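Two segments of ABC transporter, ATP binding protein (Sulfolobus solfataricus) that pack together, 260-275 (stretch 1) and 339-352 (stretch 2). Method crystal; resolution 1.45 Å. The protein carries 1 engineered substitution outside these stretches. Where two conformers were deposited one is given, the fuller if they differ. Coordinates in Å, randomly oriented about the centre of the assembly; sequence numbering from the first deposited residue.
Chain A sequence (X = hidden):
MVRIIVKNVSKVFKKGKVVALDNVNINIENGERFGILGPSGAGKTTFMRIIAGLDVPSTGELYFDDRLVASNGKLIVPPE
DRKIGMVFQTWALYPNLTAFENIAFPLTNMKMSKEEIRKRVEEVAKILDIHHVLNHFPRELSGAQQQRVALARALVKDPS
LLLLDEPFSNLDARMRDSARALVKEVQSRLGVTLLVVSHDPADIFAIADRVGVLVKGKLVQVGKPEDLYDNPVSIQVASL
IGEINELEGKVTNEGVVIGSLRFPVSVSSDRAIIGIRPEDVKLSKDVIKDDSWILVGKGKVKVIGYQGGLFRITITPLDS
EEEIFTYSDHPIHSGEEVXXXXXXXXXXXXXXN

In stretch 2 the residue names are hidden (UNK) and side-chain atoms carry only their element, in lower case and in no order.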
# COMPACT_ATOMS: atom_id res chain seq x y z
N SER A 260 11.11 -31.20 -11.40
CA SER A 260 10.24 -31.70 -12.46
C SER A 260 9.44 -30.59 -13.17
O SER A 260 8.54 -30.89 -13.97
CB SER A 260 9.28 -32.73 -11.89
OG SER A 260 8.56 -32.18 -10.80
N LEU A 261 9.70 -29.33 -12.86
CA LEU A 261 9.07 -28.26 -13.59
C LEU A 261 10.06 -27.59 -14.52
O LEU A 261 11.26 -27.52 -14.25
CB LEU A 261 8.52 -27.21 -12.62
CG LEU A 261 7.46 -27.67 -11.62
CD1 LEU A 261 6.97 -26.45 -10.85
CD2 LEU A 261 6.31 -28.37 -12.31
N ARG A 262 9.53 -27.09 -15.64
CA ARG A 262 10.31 -26.36 -16.62
C ARG A 262 9.47 -25.22 -17.18
O ARG A 262 8.43 -25.46 -17.81
CB ARG A 262 10.80 -27.27 -17.74
CG ARG A 262 11.91 -26.64 -18.57
CD ARG A 262 12.62 -27.64 -19.46
NE ARG A 262 11.69 -28.27 -20.38
CZ ARG A 262 11.94 -29.37 -21.05
NH1 ARG A 262 13.11 -30.00 -20.89
NH2 ARG A 262 11.03 -29.86 -21.87
N PHE A 263 9.91 -23.98 -16.94
CA PHE A 263 9.20 -22.77 -17.37
C PHE A 263 9.82 -22.27 -18.65
O PHE A 263 11.03 -22.12 -18.72
CB PHE A 263 9.30 -21.70 -16.29
CG PHE A 263 8.56 -22.04 -15.05
CD1 PHE A 263 9.13 -22.85 -14.09
CD2 PHE A 263 7.27 -21.57 -14.85
CE1 PHE A 263 8.42 -23.18 -12.94
CE2 PHE A 263 6.58 -21.90 -13.69
CZ PHE A 263 7.16 -22.71 -12.75
N PRO A 264 8.99 -22.02 -19.66
CA PRO A 264 9.48 -21.63 -21.00
C PRO A 264 9.88 -20.18 -21.14
O PRO A 264 9.33 -19.41 -21.94
CB PRO A 264 8.29 -21.98 -21.90
CG PRO A 264 7.14 -21.82 -21.04
CD PRO A 264 7.54 -22.22 -19.65
N VAL A 265 10.87 -19.80 -20.35
CA VAL A 265 11.40 -18.44 -20.34
C VAL A 265 12.90 -18.54 -20.13
O VAL A 265 13.41 -19.58 -19.78
CB VAL A 265 10.77 -17.56 -19.23
CG1 VAL A 265 9.29 -17.33 -19.51
CG2 VAL A 265 10.98 -18.18 -17.85
N SER A 266 13.60 -17.44 -20.37
CA SER A 266 15.05 -17.43 -20.19
C SER A 266 15.53 -16.03 -19.79
O SER A 266 14.82 -15.05 -19.91
CB SER A 266 15.72 -17.86 -21.50
OG SER A 266 17.13 -17.99 -21.35
N VAL A 267 16.74 -16.00 -19.24
CA VAL A 267 17.46 -14.77 -18.94
C VAL A 267 18.91 -15.09 -19.25
O VAL A 267 19.27 -16.25 -19.46
CB VAL A 267 17.31 -14.32 -17.46
CG1 VAL A 267 15.93 -13.75 -17.20
CG2 VAL A 267 17.62 -15.46 -16.53
N SER A 268 19.75 -14.06 -19.25
CA SER A 268 21.15 -14.17 -19.63
C SER A 268 22.07 -14.82 -18.59
O SER A 268 23.18 -15.25 -18.92
CB SER A 268 21.67 -12.77 -19.95
OG SER A 268 21.04 -12.25 -21.11
N SER A 269 21.61 -14.91 -17.36
CA SER A 269 22.39 -15.47 -16.26
C SER A 269 22.32 -17.00 -16.16
O SER A 269 21.51 -17.64 -16.83
CB SER A 269 21.94 -14.83 -14.94
OG SER A 269 20.55 -14.98 -14.75
N ASP A 270 23.14 -17.57 -15.27
CA ASP A 270 23.22 -19.01 -15.10
C ASP A 270 21.96 -19.57 -14.46
O ASP A 270 21.49 -20.66 -14.81
CB ASP A 270 24.42 -19.34 -14.22
CG ASP A 270 25.73 -19.32 -14.99
OD1 ASP A 270 25.69 -19.36 -16.24
OD2 ASP A 270 26.84 -19.28 -14.43
N ARG A 271 21.42 -18.82 -13.52
CA ARG A 271 20.21 -19.23 -12.82
C ARG A 271 19.21 -18.09 -12.88
O ARG A 271 19.56 -16.95 -13.20
CB ARG A 271 20.54 -19.60 -11.38
CG ARG A 271 21.55 -20.74 -11.30
CD ARG A 271 21.82 -21.20 -9.88
NE ARG A 271 20.65 -21.78 -9.24
CZ ARG A 271 20.21 -23.01 -9.47
NH1 ARG A 271 20.84 -23.79 -10.34
NH2 ARG A 271 19.15 -23.46 -8.82
N ALA A 272 17.96 -18.40 -12.57
CA ALA A 272 16.89 -17.42 -12.65
C ALA A 272 15.92 -17.55 -11.50
O ALA A 272 15.75 -18.62 -10.94
CB ALA A 272 16.13 -17.57 -13.95
N ILE A 273 15.27 -16.43 -11.19
CA ILE A 273 14.18 -16.42 -10.24
C ILE A 273 12.89 -16.35 -11.05
O ILE A 273 12.75 -15.50 -11.93
CB ILE A 273 14.29 -15.22 -9.32
CG1 ILE A 273 15.59 -15.29 -8.51
CG2 ILE A 273 13.07 -15.14 -8.41
CD1 ILE A 273 15.90 -14.04 -7.74
N ILE A 274 11.99 -17.26 -10.77
CA ILE A 274 10.69 -17.29 -11.40
C ILE A 274 9.68 -16.74 -10.40
O ILE A 274 9.69 -17.12 -9.24
CB ILE A 274 10.31 -18.75 -11.77
CG1 ILE A 274 11.20 -19.29 -12.89
CG2 ILE A 274 8.83 -18.86 -12.16
CD1 ILE A 274 10.88 -18.71 -14.22
N GLY A 275 8.81 -15.85 -10.88
CA GLY A 275 7.68 -15.36 -10.11
C GLY A 275 6.40 -15.79 -10.79
O GLY A 275 6.20 -15.52 -11.98
N UNK A 339 -0.35 -32.52 -12.08
CA UNK A 339 0.20 -31.75 -13.19
C UNK A 339 0.07 -30.28 -12.83
O UNK A 339 -0.92 -29.88 -12.22
c UNK A 339 -0.52 -33.50 -14.95
c UNK A 339 -1.17 -33.59 -16.31
c UNK A 339 0.92 -34.02 -14.97
c UNK A 339 -0.54 -32.05 -14.49
N UNK A 340 1.06 -29.49 -13.21
CA UNK A 340 1.12 -28.05 -12.91
C UNK A 340 1.03 -27.24 -14.18
O UNK A 340 1.81 -27.43 -15.11
c UNK A 340 2.57 -28.57 -10.93
c UNK A 340 2.41 -27.70 -12.17
c UNK A 340 2.43 -26.23 -11.79
N UNK A 341 0.03 -26.37 -14.23
CA UNK A 341 -0.20 -25.49 -15.36
C UNK A 341 -0.03 -24.06 -14.88
O UNK A 341 -0.31 -23.74 -13.73
c UNK A 341 -1.96 -26.86 -16.64
c UNK A 341 -2.61 -29.14 -18.09
c UNK A 341 -2.67 -29.16 -16.71
c UNK A 341 -2.35 -28.02 -15.99
o UNK A 341 -2.92 -30.27 -18.83
c UNK A 341 -1.64 -25.61 -15.88
c UNK A 341 -2.22 -27.99 -18.75
c UNK A 341 -1.93 -26.86 -18.02
N UNK A 342 0.42 -23.20 -15.78
CA UNK A 342 0.47 -21.77 -15.47
C UNK A 342 -0.05 -20.96 -16.65
O UNK A 342 -0.24 -21.46 -17.75
c UNK A 342 1.91 -21.29 -15.15
c UNK A 342 2.52 -22.07 -13.97
c UNK A 342 2.82 -21.41 -16.38
N UNK A 343 -0.30 -19.67 -16.39
CA UNK A 343 -0.58 -18.72 -17.46
C UNK A 343 0.76 -18.28 -18.04
O UNK A 343 1.54 -17.59 -17.37
c UNK A 343 -3.66 -18.23 -17.24
n UNK A 343 -7.25 -18.62 -16.69
n UNK A 343 -5.90 -19.42 -18.36
n UNK A 343 -5.01 -18.16 -16.69
c UNK A 343 -1.30 -17.50 -16.89
c UNK A 343 -6.05 -18.73 -17.24
c UNK A 343 -2.60 -17.82 -16.25
N UNK A 344 1.04 -18.67 -19.28
CA UNK A 344 2.33 -18.36 -19.89
C UNK A 344 2.73 -16.89 -19.85
O UNK A 344 3.88 -16.56 -19.54
c UNK A 344 4.78 -18.79 -24.32
n UNK A 344 5.87 -19.77 -24.10
c UNK A 344 3.66 -18.61 -22.05
c UNK A 344 3.54 -19.11 -23.49
c UNK A 344 2.34 -18.85 -21.32
N UNK A 345 1.78 -16.02 -20.18
CA UNK A 345 2.08 -14.60 -20.24
C UNK A 345 2.23 -13.97 -18.88
O UNK A 345 2.60 -12.79 -18.79
c UNK A 345 -0.32 -13.80 -20.47
o UNK A 345 -0.53 -14.43 -19.41
o UNK A 345 -1.26 -13.14 -20.98
c UNK A 345 1.06 -13.83 -21.09
N UNK A 346 1.99 -14.74 -17.82
CA UNK A 346 2.10 -14.20 -16.47
C UNK A 346 3.35 -14.70 -15.75
O UNK A 346 3.58 -14.35 -14.59
c UNK A 346 -0.49 -12.48 -16.06
c UNK A 346 -0.42 -13.98 -16.20
n UNK A 346 -1.91 -10.49 -16.46
c UNK A 346 -1.80 -11.95 -16.63
c UNK A 346 0.86 -14.50 -15.64
N UNK A 347 4.18 -15.49 -16.41
CA UNK A 347 5.43 -15.90 -15.79
C UNK A 347 6.37 -14.70 -15.74
O UNK A 347 6.62 -14.05 -16.76
c UNK A 347 7.48 -17.32 -16.00
c UNK A 347 5.70 -19.23 -17.84
c UNK A 347 6.11 -17.01 -16.60
c UNK A 347 5.23 -18.26 -16.75
N UNK A 348 6.86 -14.39 -14.55
CA UNK A 348 7.85 -13.34 -14.37
C UNK A 348 9.19 -14.00 -14.17
O UNK A 348 9.29 -15.05 -13.52
c UNK A 348 5.49 -11.56 -12.05
n UNK A 348 3.06 -11.53 -12.95
c UNK A 348 7.50 -12.46 -13.19
c UNK A 348 6.17 -11.75 -13.37
c UNK A 348 4.12 -10.85 -12.16
N UNK A 349 10.22 -13.43 -14.77
CA UNK A 349 11.55 -14.02 -14.64
C UNK A 349 12.58 -12.93 -14.44
O UNK A 349 12.48 -11.85 -15.04
c UNK A 349 11.89 -14.94 -15.85
c UNK A 349 13.14 -15.77 -15.57
c UNK A 349 12.03 -14.15 -17.13
N UNK A 350 13.51 -13.21 -13.54
CA UNK A 350 14.59 -12.28 -13.19
C UNK A 350 15.92 -13.01 -13.11
O UNK A 350 15.97 -14.21 -12.81
c UNK A 350 14.32 -11.63 -11.83
c UNK A 350 11.90 -11.77 -11.18
c UNK A 350 12.71 -9.75 -12.16
c UNK A 350 11.46 -9.21 -12.07
c UNK A 350 12.95 -11.03 -11.71
c UNK A 350 10.65 -11.23 -11.10
c UNK A 350 10.43 -9.95 -11.53
N UNK A 351 17.00 -12.30 -13.40
CA UNK A 351 18.32 -12.89 -13.28
C UNK A 351 18.60 -13.11 -11.81
O UNK A 351 18.24 -12.29 -10.98
c UNK A 351 20.40 -10.91 -15.92
o UNK A 351 21.47 -10.83 -15.28
c UNK A 351 19.39 -11.97 -13.86
c UNK A 351 19.30 -11.79 -15.36
o UNK A 351 20.20 -10.31 -16.99
N UNK A 352 19.22 -14.23 -11.48
CA UNK A 352 19.68 -14.43 -10.12
C UNK A 352 21.11 -13.90 -10.07
O UNK A 352 21.97 -14.41 -10.79
c UNK A 352 20.35 -16.42 -5.98
n UNK A 352 20.96 -17.78 -6.13
c UNK A 352 19.62 -15.91 -9.74
c UNK A 352 20.39 -16.26 -8.47
c UNK A 352 19.58 -15.99 -7.22
O HOH W 1 7.05 -18.33 -22.12
O HOH W 2 18.65 -11.44 -18.97
O HOH W 3 22.95 -16.62 -12.04

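Position 339 has four side-chain carbons, forked at the second. It points away and touches nothing on stretch 1. The fork identifies Leu339.

Position 340 has one carbon carrying two more. Its CB lies 4.0 Å from Leu261 CD2. This is Val340.

Position 341 has one carbon, then a six-carbon ring bearing one oxygen, out of reach of stretch 1. It is Tyr341.

Position 342 again has three carbons, two on the first, and approaches the Phe263 ring. It is Val342; its CG1 is 4.1 Å from Phe263 CE2.

Position 343 has three carbons, a nitrogen, then a carbon carrying two nitrogens. This guanidinium gives Arg343, with no contact here.

Position 344 has four carbons in a row ending in nitrogen, which reaches the Pro264 ring. It is Lys344. Water 1 joins Lys344 NZ to Pro264 O.

Position 345 has two carbons, the second carrying two oxygens. It is Asp345, out of reach.

Position 346 has four carbons and a terminal nitrogen, its end leading away. It is Lys346.

Position 347 has four carbons, forked at the first, one arm two carbons long. It meets Phe263, Pro264, Val265 and Ile274. It is Ile347; its CD1 sits at the edge of the Phe263 ring, 4.1 Å from Phe263 CD2.

Position 348 has four carbons and a terminal nitrogen. Its backbone pairs with Gly275. It is Lys348; its end leads away, and NZ makes a weak hydrogen bond to Lys346 O (3.3 Å).

Position 349 has one carbon carrying two. It packs against Val265, Val267, Ala272 and Ile274. It is Val349; CG2 is 3.8 Å from both Val267 CG1 and Ala272 CB.

Position 350 has one carbon and a plain six-carbon ring, on the same sheet face as Ile273. Its CB is 4.4 Å from Ile273 CB. It is Phe350.

Position 351 has three carbons, the third carrying two oxygens. Its CB is 3.3 Å from Ser269 OG. It is Glu351; water 2 links its OE1 to Ser268 N.

Position 352 has four carbons ending in nitrogen. Its CB is 4.1 Å from Arg271 CB. It is Lys352.

The contact is an antiparallel strand pairing with an apolar layer on one face. Ile273 N to Phe350 O (2.8 Å), Phe350 N to Ile273 O (2.9 Å), Gly275 N to Lys348 O (2.8 Å) and Lys348 N to Gly275 O (2.9 Å) fix the register. Ile274 and Val349 share a face, where Val265 and Val267 from the preceding loop also pack against Val349.

Stretch 2 (339-352) LVYVRKDKIKVFEK
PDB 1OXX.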